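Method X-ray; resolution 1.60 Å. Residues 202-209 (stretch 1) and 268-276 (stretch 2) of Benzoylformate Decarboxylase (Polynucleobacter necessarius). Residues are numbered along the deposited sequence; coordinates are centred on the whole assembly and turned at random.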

# COMPACT_ATOMS: atom_id res chain seq x y z
N LEU A 202 23.54 -29.31 14.67
CA LEU A 202 22.72 -28.20 15.15
C LEU A 202 23.18 -26.88 14.55
O LEU A 202 24.38 -26.60 14.48
CB LEU A 202 22.78 -28.12 16.67
CG LEU A 202 22.14 -29.27 17.45
CD1 LEU A 202 22.49 -29.16 18.92
CD2 LEU A 202 20.64 -29.22 17.27
N ILE A 203 22.22 -26.07 14.10
CA ILE A 203 22.50 -24.71 13.65
C ILE A 203 21.66 -23.77 14.50
O ILE A 203 20.43 -23.87 14.51
CB ILE A 203 22.15 -24.52 12.16
CG1 ILE A 203 22.98 -25.48 11.30
CG2 ILE A 203 22.39 -23.05 11.74
CD1 ILE A 203 22.64 -25.41 9.83
N TYR A 204 22.32 -22.89 15.24
CA TYR A 204 21.62 -21.98 16.16
C TYR A 204 21.62 -20.55 15.63
O TYR A 204 22.64 -20.06 15.13
CB TYR A 204 22.29 -21.98 17.54
CG TYR A 204 22.00 -23.17 18.43
CD1 TYR A 204 21.25 -24.25 17.99
CD2 TYR A 204 22.49 -23.20 19.74
CE1 TYR A 204 20.99 -25.34 18.83
CE2 TYR A 204 22.24 -24.27 20.58
CZ TYR A 204 21.49 -25.33 20.12
OH TYR A 204 21.25 -26.39 20.98
N GLY A 205 20.48 -19.88 15.75
CA GLY A 205 20.36 -18.49 15.37
C GLY A 205 19.98 -17.60 16.53
O GLY A 205 19.80 -18.05 17.67
N SER A 206 19.82 -16.31 16.24
CA SER A 206 19.74 -15.31 17.29
C SER A 206 18.43 -15.20 18.08
O SER A 206 18.38 -14.45 19.04
CB SER A 206 20.15 -13.95 16.74
OG SER A 206 21.49 -14.04 16.27
N ASP A 207 17.40 -15.96 17.70
CA ASP A 207 16.20 -16.03 18.55
C ASP A 207 16.61 -16.51 19.94
O ASP A 207 16.02 -16.12 20.95
CB ASP A 207 15.14 -17.00 18.00
CG ASP A 207 14.47 -16.51 16.72
OD1 ASP A 207 14.76 -15.38 16.24
OD2 ASP A 207 13.63 -17.29 16.19
N ILE A 208 17.65 -17.35 19.98
CA ILE A 208 18.15 -17.88 21.23
C ILE A 208 18.70 -16.76 22.12
O ILE A 208 18.53 -16.77 23.34
CB ILE A 208 19.22 -18.98 20.97
CG1 ILE A 208 18.54 -20.24 20.42
CG2 ILE A 208 20.02 -19.30 22.25
CD1 ILE A 208 19.52 -21.21 19.80
N ALA A 209 19.32 -15.77 21.50
CA ALA A 209 19.86 -14.64 22.24
C ALA A 209 18.71 -13.80 22.81
O ALA A 209 18.67 -13.53 24.01
CB ALA A 209 20.76 -13.79 21.36
N VAL A 268 19.38 -29.66 12.25
CA VAL A 268 18.42 -29.10 13.19
C VAL A 268 18.70 -27.61 13.41
O VAL A 268 19.67 -27.24 14.07
CB VAL A 268 18.44 -29.84 14.54
CG1 VAL A 268 17.37 -29.29 15.48
CG2 VAL A 268 18.23 -31.34 14.32
N VAL A 269 17.84 -26.76 12.85
CA VAL A 269 18.03 -25.31 12.93
C VAL A 269 17.11 -24.71 13.98
O VAL A 269 15.88 -24.79 13.85
CB VAL A 269 17.73 -24.64 11.57
CG1 VAL A 269 18.05 -23.15 11.63
CG2 VAL A 269 18.52 -25.34 10.45
N ILE A 270 17.68 -24.10 15.01
CA ILE A 270 16.88 -23.51 16.08
C ILE A 270 17.08 -21.99 16.16
O ILE A 270 18.19 -21.52 16.42
CB ILE A 270 17.19 -24.17 17.45
CG1 ILE A 270 16.94 -25.68 17.37
CG2 ILE A 270 16.34 -23.56 18.55
CD1 ILE A 270 17.26 -26.40 18.66
N GLY A 271 16.01 -21.24 15.91
CA GLY A 271 16.03 -19.79 16.13
C GLY A 271 16.63 -18.97 15.00
O GLY A 271 17.18 -17.88 15.22
N ALA A 272 16.52 -19.49 13.78
CA ALA A 272 17.13 -18.85 12.62
C ALA A 272 16.29 -19.01 11.36
O ALA A 272 15.54 -19.97 11.23
CB ALA A 272 18.50 -19.46 12.36
N PRO A 273 16.46 -18.07 10.42
CA PRO A 273 15.99 -18.28 9.04
C PRO A 273 16.68 -19.49 8.42
O PRO A 273 17.80 -19.87 8.82
CB PRO A 273 16.47 -17.02 8.31
CG PRO A 273 16.79 -16.02 9.38
CD PRO A 273 17.22 -16.82 10.57
N VAL A 274 16.04 -20.08 7.44
CA VAL A 274 16.65 -21.15 6.67
C VAL A 274 16.64 -20.74 5.20
O VAL A 274 15.64 -20.94 4.52
CB VAL A 274 15.89 -22.49 6.88
CG1 VAL A 274 16.34 -23.57 5.88
CG2 VAL A 274 16.09 -23.00 8.29
N PHE A 275 17.71 -20.10 4.71
CA PHE A 275 18.83 -19.59 5.51
C PHE A 275 19.09 -18.15 5.08
O PHE A 275 18.68 -17.74 3.99
CB PHE A 275 20.12 -20.38 5.22
CG PHE A 275 20.18 -21.72 5.87
CD1 PHE A 275 20.34 -21.83 7.24
CD2 PHE A 275 20.11 -22.88 5.11
CE1 PHE A 275 20.42 -23.06 7.86
CE2 PHE A 275 20.19 -24.13 5.71
CZ PHE A 275 20.34 -24.22 7.09
N ARG A 276 19.82 -17.41 5.92
CA ARG A 276 20.14 -16.02 5.62
C ARG A 276 21.36 -15.95 4.69
O ARG A 276 22.46 -15.56 5.10
CB ARG A 276 20.35 -15.22 6.91
CG ARG A 276 20.53 -13.73 6.70
CD ARG A 276 20.56 -13.03 8.04
NE ARG A 276 19.22 -12.96 8.62
CZ ARG A 276 18.99 -12.73 9.91
NH1 ARG A 276 20.01 -12.55 10.74
NH2 ARG A 276 17.75 -12.67 10.36

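Residues 202-204 and 268-270 run side by side as parallel strands: their N-to-C directions differ by 18°, and their axes approach to 4.6 Å. Three bridges fix the register, with CA-CA distances of 4.8 Å for Leu202 and Val268, 4.6 Å for Ile203 and Val269, and 5.0 Å for Tyr204 and Ile270. The hydrogen bonds follow the parallel pattern, in which one residue reaches two neighbours on the partner strand. Ile203 N donates to Val268 O (2.8 Å, 172° at the hydrogen), while Ile203 O accepts from Ile270 N (2.8 Å, 160°). Gly205 N then donates to Ile270 O (2.9 Å, 166°), carrying the ladder one residue past the strand. CA-H...O contacts accompany these bonds on the same carbonyls: Leu202 CA lies 3.4 Å from Val268 O, Val269 CA 3.2 Å from Ile203 O, and Tyr204 CA 3.5 Å from Ile270 O.

Beyond the strands, Gly271 O takes over as acceptor. Asp207 N donates to Gly271 O at 3.1 Å and 167°, linking the chain after the first strand to the residue that follows the second. Ser206 N is almost as near Gly271 O, at 3.2 Å, but its angle is too poor for a hydrogen bond. Within stretch 1, Ile208 N donates to Gly205 O at 3.2 Å.

Both glycines suit this tight passage. An ideal CB on Gly205 would fall 2.3 Å from Ala272 CB and 2.4 Å from Gly271 O, both clashes. At Gly271 a CB would sit a tight 3.1 Å from Asp207 CB, and the phi of 82° by itself favours glycine.

The side chains pack by sheet face. Leu202, Tyr204, Val268 and Ile270 share one face, where Leu202 CD2 meets Val268 CB at 3.6 Å and Tyr204 CE1 lies 3.9 Å from Ile270 CD1. The methyl approaches the tyrosine ring obliquely. Ile208 adds to this packing from the helix: its CD1 comes within 4.1 Å of Ile270 CG2, although its CA-to-CB bond points sideways.

Ile203 and Val269 occupy the other face, with Ile203 CB 4.1 Å from Val269 CG2. Ile203, in the m,t rotamer, also places CD1 3.8 Å from Phe275 CZ, again oblique to the ring. Through this contact Phe275, which follows a cis peptide bond, joins the later loop to the first strand. The contact's cross-stretch hydrogen bonds are all between backbone atoms; its side-chain contribution is chiefly apolar, and the two stretches together bury 513 Å².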